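Local atomic coordinates of nitronate monooxygenase family protein (Pseudomonas aeruginosa, PDB entry 4QIT), a protein that uses FMN and molecular oxygen to oxidise alkyl nitronates, probably with the toxin propionate 3-nitronate as its natural substrate. Residues G224-E236 against A345-R356. The protein carries 1 engineered substitution. Residues are numbered along the deposited sequence; the frame is centred on the assembly and turned at random.
Sequences GIMDGRGIRAALE and AELLRTLVEELR. With FMN (flavin mononucleotide), chain C.
Gly228 meets Leu355, near the end of helix 344-355, with CA atoms 4.2 Å apart; the axes of the short helical segments cross at -56°, 8.0 Å apart at closest. The bare glycine allows this: Glu354 CB comes within 3.4 Å of Gly228 CA. Two hydrogen bonds join the last turn of the C-terminal helix to the first NH of helix 228-236 and to a side chain a turn on. Extended beyond CG, Glu354 accepts from Gly228 N at its OE1 (2.9 Å), on the anti side and 29° out of the carboxylate plane, while its OE2 pairs with Arg340. Asp227, the N-cap, takes Gly230 N on OD1 (3.0 Å) and holds Arg209 of the second subunit through OD2. Arg232, bent at chi3 (62°), brings NH1 to Leu355 O at 2.8 Å, in the guanidinium plane; its NE pairs with Glu236 of the second subunit. Leu355 CD1 packs on Leu235 CD1 (3.8 Å) and Ile231 CG2, both side chains crossing its own at about a right angle, while Leu351 CD2 presses on Asp227 CA (3.6 Å). The C-terminal helix thus docks on helix 228-236, between barrel strands 219-222 and 241-244; the preceding loop gives Gly224 N to the FMN phosphate, as in many TIM-barrel phosphate sites.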
loop_
_atom_site.group_PDB
_atom_site.type_symbol
_atom_site.label_atom_id
_atom_site.label_comp_id
_atom_site.label_asym_id
_atom_site.label_seq_id
_atom_site.Cartn_x
_atom_site.Cartn_y
_atom_site.Cartn_z
ATOM N N GLY A 224 -0.790 4.440 8.388
ATOM C CA GLY A 224 -0.323 5.636 7.716
ATOM C C GLY A 224 -0.965 6.940 8.145
ATOM O O GLY A 224 -0.644 7.996 7.601
ATOM N N ILE A 225 -1.854 6.878 9.128
ATOM C CA ILE A 225 -2.571 8.068 9.584
ATOM C C ILE A 225 -1.775 8.768 10.696
ATOM O O ILE A 225 -1.482 8.165 11.726
ATOM C CB ILE A 225 -3.976 7.671 10.049
ATOM C CG1 ILE A 225 -4.752 7.104 8.850
ATOM C CG2 ILE A 225 -4.704 8.879 10.652
ATOM C CD1 ILE A 225 -6.037 6.376 9.226
ATOM N N MET A 226 -1.417 10.032 10.471
ATOM C CA MET A 226 -0.457 10.741 11.329
ATOM C C MET A 226 -0.963 12.109 11.794
ATOM O O MET A 226 -0.326 12.769 12.618
ATOM C CB MET A 226 0.862 10.947 10.573
ATOM C CG MET A 226 1.530 9.636 10.121
ATOM S SD MET A 226 2.039 8.613 11.513
ATOM C CE MET A 226 3.378 9.623 12.132
ATOM N N ASP A 227 -2.087 12.548 11.244
ATOM C CA ASP A 227 -2.591 13.883 11.543
ATOM C C ASP A 227 -4.096 13.968 11.279
ATOM O O ASP A 227 -4.701 12.999 10.810
ATOM C CB ASP A 227 -1.793 14.965 10.792
ATOM C CG ASP A 227 -1.822 14.794 9.279
ATOM O OD1 ASP A 227 -2.689 14.077 8.746
ATOM O OD2 ASP A 227 -0.963 15.401 8.601
ATOM N N GLY A 228 -4.709 15.101 11.612
ATOM C CA GLY A 228 -6.147 15.211 11.446
ATOM C C GLY A 228 -6.616 15.131 10.005
ATOM O O GLY A 228 -7.728 14.672 9.754
ATOM N N ARG A 229 -5.792 15.589 9.061
ATOM C CA ARG A 229 -6.105 15.422 7.638
ATOM C C ARG A 229 -6.250 13.941 7.283
ATOM O O ARG A 229 -7.187 13.561 6.574
ATOM C CB ARG A 229 -5.040 16.080 6.749
ATOM C CG ARG A 229 -5.206 17.589 6.582
ATOM C CD ARG A 229 -4.218 18.078 5.546
ATOM N NE ARG A 229 -4.298 19.513 5.297
ATOM C CZ ARG A 229 -5.042 20.067 4.343
ATOM N NH1 ARG A 229 -5.786 19.308 3.551
ATOM N NH2 ARG A 229 -5.048 21.385 4.180
ATOM N N GLY A 230 -5.341 13.105 7.788
ATOM C CA GLY A 230 -5.452 11.657 7.613
ATOM C C GLY A 230 -6.718 11.082 8.235
ATOM O O GLY A 230 -7.372 10.204 7.659
ATOM N N ILE A 231 -7.082 11.579 9.415
ATOM C CA ILE A 231 -8.321 11.151 10.053
ATOM C C ILE A 231 -9.540 11.534 9.216
ATOM O O ILE A 231 -10.415 10.707 8.964
ATOM C CB ILE A 231 -8.447 11.708 11.486
ATOM C CG1 ILE A 231 -7.203 11.341 12.300
ATOM C CG2 ILE A 231 -9.708 11.169 12.140
ATOM C CD1 ILE A 231 -7.283 11.776 13.764
ATOM N N ARG A 232 -9.573 12.779 8.752
ATOM C CA ARG A 232 -10.665 13.248 7.916
ATOM C C ARG A 232 -10.773 12.418 6.647
ATOM O O ARG A 232 -11.879 12.073 6.229
ATOM C CB ARG A 232 -10.499 14.738 7.607
ATOM C CG ARG A 232 -10.720 15.621 8.843
ATOM C CD ARG A 232 -10.282 17.073 8.602
ATOM N NE ARG A 232 -11.050 17.716 7.539
ATOM C CZ ARG A 232 -12.169 18.409 7.738
ATOM N NH1 ARG A 232 -12.655 18.561 8.966
ATOM N NH2 ARG A 232 -12.801 18.958 6.711
ATOM N N ALA A 233 -9.631 12.064 6.056
ATOM C CA ALA A 233 -9.651 11.247 4.841
ATOM C C ALA A 233 -10.239 9.866 5.124
ATOM O O ALA A 233 -11.057 9.364 4.351
ATOM C CB ALA A 233 -8.247 11.126 4.241
ATOM N N ALA A 234 -9.820 9.255 6.233
ATOM C CA ALA A 234 -10.365 7.957 6.647
ATOM C C ALA A 234 -11.879 8.024 6.815
ATOM O O ALA A 234 -12.605 7.121 6.378
ATOM C CB ALA A 234 -9.723 7.508 7.938
ATOM N N LEU A 235 -12.361 9.094 7.438
ATOM C CA LEU A 235 -13.795 9.261 7.610
ATOM C C LEU A 235 -14.516 9.456 6.272
ATOM O O LEU A 235 -15.620 8.945 6.083
ATOM C CB LEU A 235 -14.083 10.429 8.560
ATOM C CG LEU A 235 -13.451 10.287 9.949
ATOM C CD1 LEU A 235 -13.837 11.461 10.833
ATOM C CD2 LEU A 235 -13.841 8.976 10.610
ATOM N N GLU A 236 -13.920 10.195 5.340
ATOM C CA GLU A 236 -14.511 10.319 4.014
ATOM C C GLU A 236 -14.651 8.959 3.337
ATOM O O GLU A 236 -15.607 8.720 2.589
ATOM C CB GLU A 236 -13.698 11.274 3.130
ATOM C CG GLU A 236 -13.852 12.753 3.514
ATOM C CD GLU A 236 -15.241 13.305 3.239
ATOM O OE1 GLU A 236 -16.034 12.629 2.554
ATOM O OE2 GLU A 236 -15.533 14.431 3.697
ATOM N N ALA A 345 -1.415 13.310 25.698
ATOM C CA ALA A 345 -2.639 14.086 25.833
ATOM C C ALA A 345 -2.629 15.281 24.876
ATOM O O ALA A 345 -3.639 15.560 24.220
ATOM C CB ALA A 345 -2.822 14.547 27.272
ATOM N N GLU A 346 -1.492 15.972 24.783
ATOM C CA GLU A 346 -1.352 17.060 23.809
ATOM C C GLU A 346 -1.492 16.551 22.375
ATOM O O GLU A 346 -2.125 17.197 21.540
ATOM C CB GLU A 346 -0.027 17.820 23.971
ATOM C CG GLU A 346 0.114 18.993 22.977
ATOM C CD GLU A 346 1.409 19.793 23.122
ATOM O OE1 GLU A 346 2.158 19.601 24.112
ATOM O OE2 GLU A 346 1.681 20.632 22.231
ATOM N N LEU A 347 -0.905 15.398 22.079
ATOM C CA LEU A 347 -1.051 14.863 20.732
ATOM C C LEU A 347 -2.519 14.552 20.424
ATOM O O LEU A 347 -3.013 14.915 19.358
ATOM C CB LEU A 347 -0.150 13.644 20.506
ATOM C CG LEU A 347 -0.333 12.974 19.143
ATOM C CD1 LEU A 347 0.004 13.925 17.995
ATOM C CD2 LEU A 347 0.507 11.706 19.041
ATOM N N LEU A 348 -3.216 13.898 21.350
ATOM C CA LEU A 348 -4.637 13.625 21.162
ATOM C C LEU A 348 -5.418 14.928 20.902
ATOM O O LEU A 348 -6.165 15.032 19.922
ATOM C CB LEU A 348 -5.195 12.838 22.355
ATOM C CG LEU A 348 -6.490 12.044 22.169
ATOM C CD1 LEU A 348 -7.718 12.952 22.101
ATOM C CD2 LEU A 348 -6.412 11.143 20.921
ATOM N N ARG A 349 -5.209 15.922 21.761
ATOM C CA ARG A 349 -5.815 17.245 21.627
ATOM C C ARG A 349 -5.552 17.845 20.243
ATOM O O ARG A 349 -6.465 18.366 19.587
ATOM C CB ARG A 349 -5.215 18.152 22.709
ATOM C CG ARG A 349 -6.101 19.258 23.249
ATOM C CD ARG A 349 -5.428 19.914 24.462
ATOM N NE ARG A 349 -5.153 18.931 25.499
ATOM C CZ ARG A 349 -3.976 18.734 26.095
ATOM N NH1 ARG A 349 -2.908 19.457 25.784
ATOM N NH2 ARG A 349 -3.876 17.795 27.022
ATOM N N THR A 350 -4.300 17.758 19.807
ATOM C CA THR A 350 -3.876 18.316 18.531
ATOM C C THR A 350 -4.560 17.618 17.356
ATOM O O THR A 350 -5.012 18.268 16.409
ATOM C CB THR A 350 -2.345 18.241 18.386
ATOM O OG1 THR A 350 -1.726 19.007 19.437
ATOM C CG2 THR A 350 -1.909 18.796 17.047
ATOM N N LEU A 351 -4.633 16.292 17.419
ATOM C CA LEU A 351 -5.350 15.521 16.410
ATOM C C LEU A 351 -6.819 15.905 16.316
ATOM O O LEU A 351 -7.372 15.987 15.216
ATOM C CB LEU A 351 -5.214 14.027 16.692
ATOM C CG LEU A 351 -3.793 13.470 16.538
ATOM C CD1 LEU A 351 -3.761 12.056 17.076
ATOM C CD2 LEU A 351 -3.337 13.499 15.084
ATOM N N VAL A 352 -7.453 16.148 17.459
ATOM C CA VAL A 352 -8.852 16.574 17.461
ATOM C C VAL A 352 -9.027 17.956 16.830
ATOM O O VAL A 352 -9.963 18.178 16.059
ATOM C CB VAL A 352 -9.445 16.558 18.886
ATOM C CG1 VAL A 352 -10.839 17.187 18.903
ATOM C CG2 VAL A 352 -9.480 15.122 19.414
ATOM N N GLU A 353 -8.119 18.878 17.138
ATOM C CA GLU A 353 -8.161 20.209 16.531
ATOM C C GLU A 353 -8.003 20.094 15.015
ATOM O O GLU A 353 -8.715 20.759 14.249
ATOM C CB GLU A 353 -7.062 21.109 17.108
ATOM C CG GLU A 353 -7.111 22.541 16.593
ATOM C CD GLU A 353 -5.863 23.339 16.932
ATOM O OE1 GLU A 353 -5.070 22.879 17.785
ATOM O OE2 GLU A 353 -5.674 24.425 16.341
ATOM N N GLU A 354 -7.081 19.240 14.581
ATOM C CA GLU A 354 -6.846 19.039 13.157
ATOM C C GLU A 354 -8.045 18.365 12.483
ATOM O O GLU A 354 -8.369 18.671 11.339
ATOM C CB GLU A 354 -5.546 18.241 12.935
ATOM C CG GLU A 354 -4.281 19.000 13.328
ATOM C CD GLU A 354 -3.008 18.156 13.347
ATOM O OE1 GLU A 354 -3.075 16.897 13.277
ATOM O OE2 GLU A 354 -1.918 18.767 13.461
ATOM N N LEU A 355 -8.708 17.463 13.203
ATOM C CA LEU A 355 -9.894 16.767 12.696
ATOM C C LEU A 355 -11.066 17.725 12.471
ATOM O O LEU A 355 -11.813 17.600 11.498
ATOM C CB LEU A 355 -10.292 15.638 13.654
ATOM C CG LEU A 355 -11.675 14.993 13.521
ATOM C CD1 LEU A 355 -11.883 14.415 12.122
ATOM C CD2 LEU A 355 -11.871 13.909 14.576
ATOM N N ARG A 356 -11.221 18.689 13.370
ATOM C CA ARG A 356 -12.300 19.665 13.246
ATOM C C ARG A 356 -12.101 20.589 12.052
ATOM O O ARG A 356 -13.071 21.073 11.469
ATOM C CB ARG A 356 -12.415 20.483 14.528
ATOM C CG ARG A 356 -12.986 19.700 15.686
ATOM C CD ARG A 356 -12.750 20.437 16.989
ATOM N NE ARG A 356 -13.393 19.769 18.113
ATOM C CZ ARG A 356 -13.117 20.019 19.388
ATOM N NH1 ARG A 356 -12.192 20.916 19.709
ATOM N NH2 ARG A 356 -13.756 19.359 20.342
HETATM N N1 FMN C . -0.887 -4.367 16.606
HETATM C C2 FMN C . -1.308 -5.365 17.476
HETATM O O2 FMN C . -2.379 -5.920 17.269
HETATM N N3 FMN C . -0.564 -5.721 18.578
HETATM C C4 FMN C . 0.641 -5.088 18.797
HETATM O O4 FMN C . 1.346 -5.380 19.759
HETATM C C4A FMN C . 1.070 -4.102 17.927
HETATM N N5 FMN C . 2.274 -3.497 18.174
HETATM C C5A FMN C . 2.733 -2.497 17.350
HETATM C C6 FMN C . 3.951 -1.904 17.649
HETATM C C7 FMN C . 4.449 -0.888 16.860
HETATM C C7M FMN C . 5.763 -0.281 17.262
HETATM C C8 FMN C . 3.733 -0.472 15.738
HETATM C C8M FMN C . 4.273 0.620 14.859
HETATM C C9 FMN C . 2.507 -1.077 15.437
HETATM C C9A FMN C . 1.992 -2.096 16.246
HETATM N N10 FMN C . 0.770 -2.716 15.979
HETATM C C10 FMN C . 0.316 -3.727 16.822
HETATM C "C1'" FMN C . -0.035 -2.319 14.768
HETATM C "C2'" FMN C . -1.084 -1.260 15.065
HETATM O "O2'" FMN C . -2.165 -1.852 15.739
HETATM C "C3'" FMN C . -1.618 -0.643 13.780
HETATM O "O3'" FMN C . -1.938 -1.622 12.814
HETATM C "C4'" FMN C . -0.530 0.235 13.205
HETATM O "O4'" FMN C . 0.179 0.861 14.259
HETATM C "C5'" FMN C . -1.176 1.310 12.347
HETATM O "O5'" FMN C . -0.136 1.805 11.561
HETATM P P FMN C . 0.543 3.211 11.864
HETATM O O1P FMN C . -0.406 4.067 12.660
HETATM O O2P FMN C . 0.914 3.801 10.539
HETATM O O3P FMN C . 1.746 2.889 12.688
#